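Local structure of arginine decarboxylase, A207R protein (Paramecium bursaria Chlorella virus 1, 2NVA) at the interface of chains A and B. The protein catalyses the pyridoxal 5'-phosphate-dependent decarboxylation of arginine to agmatine. Residues are numbered along the deposited sequence; one frame, centred on the assembly and turned at random. Chains: chain A/B, arginine decarboxylase, A207R protein.

Contact 1: the interface of chains A and B. Residues chain A 147, 150-152, 155; chain B 274.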
ATOM      1  N   ASN A 147      -6.198  11.291  16.690  1.00 14.97           N
ATOM      2  CA  ASN A 147      -5.756  12.578  16.148  1.00 15.00           C
ATOM      3  C   ASN A 147      -6.620  13.070  14.985  1.00 15.09           C
ATOM      4  O   ASN A 147      -6.982  14.250  14.913  1.00 15.15           O
ATOM      5  CB  ASN A 147      -4.333  12.486  15.683  1.00 15.34           C
ATOM      6  CG  ASN A 147      -3.377  13.183  16.618  1.00 17.07           C
ATOM      7  OD1 ASN A 147      -3.726  14.177  17.288  1.00 19.00           O
ATOM      8  ND2 ASN A 147      -2.140  12.712  16.642  1.00 16.41           N
ATOM      9  N   GLY A 150     -12.974  12.544  15.316  1.00 12.76           N
ATOM     10  CA  GLY A 150     -13.692  12.645  16.576  1.00 12.45           C
ATOM     11  C   GLY A 150     -13.582  14.022  17.194  1.00 12.79           C
ATOM     12  O   GLY A 150     -12.508  14.627  17.205  1.00 12.69           O
ATOM     13  N   ALA A 151     -14.702  14.500  17.725  1.00 12.89           N
ATOM     14  CA  ALA A 151     -14.756  15.804  18.379  1.00 12.85           C
ATOM     15  C   ALA A 151     -14.157  15.729  19.782  1.00 13.04           C
ATOM     16  O   ALA A 151     -14.348  14.746  20.506  1.00 12.64           O
ATOM     17  CB  ALA A 151     -16.190  16.287  18.457  1.00 12.70           C
ATOM     18  N   ASN A 152     -13.449  16.787  20.159  1.00 13.32           N
ATOM     19  CA  ASN A 152     -12.908  16.916  21.500  1.00 13.52           C
ATOM     20  C   ASN A 152     -14.018  17.286  22.471  1.00 13.68           C
ATOM     21  O   ASN A 152     -15.038  17.857  22.057  1.00 13.47           O
ATOM     22  CB  ASN A 152     -11.817  17.987  21.523  1.00 13.48           C
ATOM     23  CG  ASN A 152     -10.638  17.617  20.668  1.00 14.66           C
ATOM     24  OD1 ASN A 152     -10.178  16.477  20.699  1.00 14.86           O
ATOM     25  ND2 ASN A 152     -10.124  18.581  19.912  1.00 15.41           N
ATOM     26  N   GLU A 155     -15.719  20.801  22.329  1.00 14.36           N
ATOM     27  CA  GLU A 155     -16.519  21.291  21.214  1.00 14.18           C
ATOM     28  C   GLU A 155     -17.843  20.548  21.035  1.00 13.78           C
ATOM     29  O   GLU A 155     -18.592  20.859  20.110  1.00 13.25           O
ATOM     30  CB  GLU A 155     -15.721  21.279  19.921  1.00 14.93           C
ATOM     31  CG  GLU A 155     -15.033  19.988  19.691  1.00 14.74           C
ATOM     32  CD  GLU A 155     -14.185  19.939  18.426  1.00 16.07           C
ATOM     33  OE1 GLU A 155     -14.165  20.923  17.636  1.00 16.13           O
ATOM     34  OE2 GLU A 155     -13.545  18.892  18.221  1.00 14.53           O
TER
ATOM     35  N   ARG B 274      -9.740  24.086  14.548  1.00 13.35           N
ATOM     36  CA  ARG B 274      -9.811  23.924  15.990  1.00 13.98           C
ATOM     37  C   ARG B 274      -8.655  24.650  16.623  1.00 13.82           C
ATOM     38  O   ARG B 274      -7.497  24.353  16.333  1.00 13.83           O
ATOM     39  CB  ARG B 274      -9.788  22.437  16.374  1.00 14.86           C
ATOM     40  CG  ARG B 274     -11.064  21.704  15.958  1.00 15.25           C
ATOM     41  CD  ARG B 274     -11.177  20.312  16.575  1.00 15.62           C
ATOM     42  NE  ARG B 274     -10.261  19.341  16.011  1.00 14.66           N
ATOM     43  CZ  ARG B 274     -10.380  18.029  16.180  1.00 13.99           C
ATOM     44  NH1 ARG B 274     -11.410  17.521  16.861  1.00 14.60           N
ATOM     45  NH2 ARG B 274      -9.492  17.225  15.641  1.00 14.84           N
TER
HETATM   46  O   HOH W   1      -9.701  14.229  16.649  1.00 15.47           O
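B:Arg274 reaches across to the A:Gly150–A:Glu155 segment in a polar, charge-paired patch of the two-fold interface between copies of this class-II decarboxylase, a fold-type III enzyme with a TIM barrel that binds the cofactor. The patch helps tie the end of strand 262-274 of one subunit to a loop and the 3-10 helix 153-155 of the other, in keeping with the head-to-tail dimer of the family. B:Arg274 carries the contact, as the 80 Å² of its surface hidden by chain A indicates. Its chain bends at chi3 (-72°), turning the guanidinium out of line with the stem that precedes it.

The terminal nitrogen NH1 of B:Arg274 donates to the carboxylate oxygen OE2 of A:Glu155 at 2.9 Å, a salt bridge as well as a nearly straight hydrogen bond (165° at H). OE2 receives it on its syn lone pair and lies in the guanidinium plane. The anti lone pair of the same oxygen is taken by the backbone N of A:Asn152, 2.9 Å from OE2 of A:Glu155. Two N-H groups thus grip OE2 and should restrict the swing of the carboxylate. The other carboxylate oxygen, A:Glu155 OE1, rests against the stem, 3.2 Å from B:Arg274 CD.

NH1 of B:Arg274 also donates to the carbonyl O of A:Gly150 at 3.1 Å, again at the guanidinium edge. At NH2, water 1 lies 3.2 Å from the B:Arg274 nitrogen and 2.9 Å from A:Gly150 O, so one carbonyl is approached both directly and through solvent; the water's link to A:Asn147 O is weak.

A:Asn152 comes over one guanidinium face rather than to its edge: its amide nitrogen ND2 lies over that face, offset toward the rim, 3.5 Å from B:Arg274 NH1, and the amide and guanidinium planes are 14° apart. This near-parallel cover may help limit tilting of the guanidinium.

Contact 2: the interface of chains A and B. Residues chain A 281, 320-321, 323-326, 328-329; chain B 147-149.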
ATOM      1  N   PHE A 281      11.849 -16.438  -0.579  1.00 12.07           N
ATOM      2  CA  PHE A 281      11.047 -15.433  -1.249  1.00 12.32           C
ATOM      3  C   PHE A 281       9.750 -16.084  -1.675  1.00 12.03           C
ATOM      4  O   PHE A 281       9.761 -17.190  -2.205  1.00 12.41           O
ATOM      5  CB  PHE A 281      11.795 -14.879  -2.461  1.00 12.35           C
ATOM      6  CG  PHE A 281      12.927 -13.989  -2.083  1.00 11.91           C
ATOM      7  CD1 PHE A 281      12.817 -12.615  -2.224  1.00 13.21           C
ATOM      8  CD2 PHE A 281      14.080 -14.521  -1.521  1.00 13.03           C
ATOM      9  CE1 PHE A 281      13.888 -11.773  -1.850  1.00 13.76           C
ATOM     10  CE2 PHE A 281      15.148 -13.692  -1.130  1.00 13.28           C
ATOM     11  CZ  PHE A 281      15.042 -12.324  -1.293  1.00 13.31           C
ATOM     12  N   TYR A 320      10.781 -13.345   2.928  1.00 12.26           N
ATOM     13  CA  TYR A 320      10.763 -12.124   2.105  1.00 12.36           C
ATOM     14  C   TYR A 320       9.591 -12.063   1.147  1.00 12.05           C
ATOM     15  O   TYR A 320       9.180 -13.091   0.617  1.00 12.50           O
ATOM     16  CB  TYR A 320      12.040 -12.023   1.282  1.00 12.17           C
ATOM     17  CG  TYR A 320      13.257 -11.647   2.081  1.00 12.06           C
ATOM     18  CD1 TYR A 320      13.371 -10.371   2.648  1.00 13.50           C
ATOM     19  CD2 TYR A 320      14.305 -12.547   2.259  1.00 12.83           C
ATOM     20  CE1 TYR A 320      14.492  -9.997   3.371  1.00 13.73           C
ATOM     21  CE2 TYR A 320      15.442 -12.187   2.986  1.00 13.22           C
ATOM     22  CZ  TYR A 320      15.515 -10.904   3.546  1.00 14.12           C
ATOM     23  OH  TYR A 320      16.613 -10.507   4.269  1.00 13.88           O
ATOM     24  N   GLY A 321       9.089 -10.856   0.903  1.00 12.04           N
ATOM     25  CA  GLY A 321       8.088 -10.641  -0.134  1.00 12.13           C
ATOM     26  C   GLY A 321       8.758 -10.597  -1.510  1.00 12.55           C
ATOM     27  O   GLY A 321       9.977 -10.421  -1.604  1.00 12.43           O
ATOM     28  N   THR A 323       8.708  -8.370  -3.942  1.00 13.17           N
ATOM     29  CA  THR A 323       9.064  -7.089  -4.591  1.00 13.18           C
ATOM     30  C   THR A 323      10.541  -6.717  -4.434  1.00 13.50           C
ATOM     31  O   THR A 323      11.276  -7.322  -3.636  1.00 13.35           O
ATOM     32  CB  THR A 323       8.198  -5.878  -4.105  1.00 13.41           C
ATOM     33  OG1 THR A 323       8.593  -5.491  -2.782  1.00 13.36           O
ATOM     34  CG2 THR A 323       6.686  -6.214  -4.135  1.00 13.31           C
ATOM     35  N   CYS A 324      10.940  -5.710  -5.215  0.50 13.55           N
ATOM     36  CA  CYS A 324      12.271  -5.080  -5.224  0.50 14.12           C
ATOM     37  C   CYS A 324      12.713  -4.445  -3.900  0.50 14.08           C
ATOM     38  O   CYS A 324      13.908  -4.216  -3.671  0.50 14.46           O
ATOM     39  CB  CYS A 324      12.277  -3.969  -6.294  0.50 13.59           C
ATOM     40  SG  CYS A 324      10.902  -2.712  -6.048  0.50 15.83           S
ATOM     41  N   ASP A 325      11.747  -4.141  -3.047  1.00 14.14           N
ATOM     42  CA  ASP A 325      11.950  -3.241  -1.907  1.00 14.44           C
ATOM     43  C   ASP A 325      12.450  -3.956  -0.659  1.00 14.18           C
ATOM     44  O   ASP A 325      11.956  -5.032  -0.318  1.00 13.23           O
ATOM     45  CB  ASP A 325      10.608  -2.550  -1.619  1.00 14.56           C
ATOM     46  CG  ASP A 325      10.733  -1.357  -0.735  1.00 16.07           C
ATOM     47  OD1 ASP A 325      11.563  -1.323   0.209  1.00 17.59           O
ATOM     48  OD2 ASP A 325       9.955  -0.392  -0.957  1.00 17.77           O
ATOM     49  N   GLY A 326      13.412  -3.349   0.039  1.00 14.10           N
ATOM     50  CA  GLY A 326      13.948  -3.927   1.274  1.00 14.32           C
ATOM     51  C   GLY A 326      12.990  -3.885   2.460  1.00 14.03           C
ATOM     52  O   GLY A 326      13.177  -4.610   3.444  1.00 14.22           O
ATOM     53  N   ASP A 328       9.949  -4.807   2.232  1.00 12.94           N
ATOM     54  CA  ASP A 328       9.013  -5.891   1.965  1.00 12.71           C
ATOM     55  C   ASP A 328       9.557  -7.208   2.521  1.00 12.86           C
ATOM     56  O   ASP A 328      10.089  -8.055   1.790  1.00 13.02           O
ATOM     57  CB  ASP A 328       8.763  -5.947   0.453  1.00 12.66           C
ATOM     58  CG  ASP A 328       7.942  -7.137   0.026  1.00 13.31           C
ATOM     59  OD1 ASP A 328       7.189  -7.704   0.851  1.00 13.14           O
ATOM     60  OD2 ASP A 328       8.098  -7.514  -1.156  1.00 13.82           O
ATOM     61  N   VAL A 329       9.409  -7.360   3.831  1.00 12.45           N
ATOM     62  CA  VAL A 329       9.827  -8.545   4.539  1.00 12.18           C
ATOM     63  C   VAL A 329       8.595  -9.017   5.307  1.00 12.42           C
ATOM     64  O   VAL A 329       8.052  -8.277   6.137  1.00 12.47           O
ATOM     65  CB  VAL A 329      10.981  -8.231   5.538  1.00 12.67           C
ATOM     66  CG1 VAL A 329      11.515  -9.509   6.176  1.00 12.97           C
ATOM     67  CG2 VAL A 329      12.104  -7.463   4.839  1.00 11.85           C
TER
ATOM     68  N   ASN B 147      19.953  -5.466   2.687  1.00 14.25           N
ATOM     69  CA  ASN B 147      19.519  -6.588   3.513  1.00 15.32           C
ATOM     70  C   ASN B 147      18.965  -7.750   2.690  1.00 15.53           C
ATOM     71  O   ASN B 147      19.215  -8.916   2.997  1.00 15.89           O
ATOM     72  CB  ASN B 147      18.481  -6.129   4.538  1.00 15.72           C
ATOM     73  CG  ASN B 147      17.269  -5.486   3.892  1.00 17.47           C
ATOM     74  OD1 ASN B 147      16.129  -5.784   4.247  1.00 19.85           O
ATOM     75  ND2 ASN B 147      17.511  -4.594   2.938  1.00 16.39           N
ATOM     76  N   LYS B 148      18.214  -7.421   1.644  1.00 14.27           N
ATOM     77  CA  LYS B 148      17.371  -8.380   0.967  1.00 13.66           C
ATOM     78  C   LYS B 148      17.989  -8.905  -0.333  1.00 13.07           C
ATOM     79  O   LYS B 148      17.733 -10.045  -0.718  1.00 13.10           O
ATOM     80  CB  LYS B 148      16.017  -7.718   0.693  1.00 13.45           C
ATOM     81  CG  LYS B 148      14.983  -8.588  -0.010  1.00 13.52           C
ATOM     82  CD  LYS B 148      13.631  -7.856  -0.026  1.00 12.95           C
ATOM     83  CE  LYS B 148      12.575  -8.626  -0.804  1.00 13.59           C
ATOM     84  NZ  LYS B 148      11.269  -7.891  -0.850  1.00 12.51           N
ATOM     85  N   PHE B 149      18.795  -8.075  -0.996  1.00 12.87           N
ATOM     86  CA  PHE B 149      19.324  -8.412  -2.321  1.00 12.78           C
ATOM     87  C   PHE B 149      20.831  -8.167  -2.437  1.00 13.02           C
ATOM     88  O   PHE B 149      21.367  -7.252  -1.813  1.00 13.09           O
ATOM     89  CB  PHE B 149      18.636  -7.565  -3.385  1.00 13.02           C
ATOM     90  CG  PHE B 149      17.163  -7.853  -3.543  1.00 13.01           C
ATOM     91  CD1 PHE B 149      16.742  -9.052  -4.102  1.00 13.90           C
ATOM     92  CD2 PHE B 149      16.209  -6.912  -3.151  1.00 14.46           C
ATOM     93  CE1 PHE B 149      15.376  -9.334  -4.264  1.00 14.11           C
ATOM     94  CE2 PHE B 149      14.848  -7.181  -3.299  1.00 14.50           C
ATOM     95  CZ  PHE B 149      14.429  -8.393  -3.862  1.00 13.47           C
TER
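B:Lys148 inserts its extended side chain into a loop of chain A at the dimer interface of this TIM-barrel decarboxylase, whose loop residues A:Cys324 and A:Asp325 also line the agmatine–cofactor adduct pocket. With CG anti to the backbone N (chi1 -179°) and the rest of the chain extended, the full length of the side chain is used to bring NZ among the backbone carbonyls.

Polar contacts gather at this tip. B:Lys148 NZ lies within hydrogen-bonding distance of four carbonyl oxygens, A:Thr323 O (2.8 Å), A:Asp328 O (2.9 Å), A:Gly321 O and A:Asp325 O, which must share its N-H groups, since more acceptors crowd it than an ammonium has hydrogens. The geometries differ: A:Asp328 O is met on an in-plane lone pair, whereas NZ stands 51° out of the A:Gly321 carbonyl plane. A salt bridge joins B:Lys148 NZ to the carboxylate oxygen OD2 of A:Asp328 at 3.2 Å. That oxygen, A:Asp328 OD2, is positioned from within chain A, accepting from A:Thr323 N and, at 2.6 Å, from the A:Thr323 hydroxyl OG1. The carboxylate and carbonyl dipoles together probably stabilise a positive charge on the lysine.

Apolar contacts sheathe the stem. CG of B:Lys148 lies over one face of the A:Tyr320 ring, 3.9 Å from its centroid, toward the rim, the two side chains running antiparallel. From A:Phe281, CE1 touches B:Lys148 CE at 3.6 Å, and the same ring atom meets CE1 of B:Phe149 at 3.7 Å.

About 40 Å separates the centres of the C-alpha atoms of contact 1 and contact 2 in the copies given, which take their shared stretch from different chains: residue 147 belongs to chain A in contact 1 and to chain B in contact 2. Within each chain the stretch runs directly from the 147-149 residues of contact 2 into the 150-155 residues of contact 1, and two-fold symmetry repeats both patches with the chains exchanged. Contact 1 engages the end of strand 262-274, and contact 2 the strands 277-282 and 314-320 with the following loop. The dimer may thereby couple barrel-side loops to the partner's share of the active site.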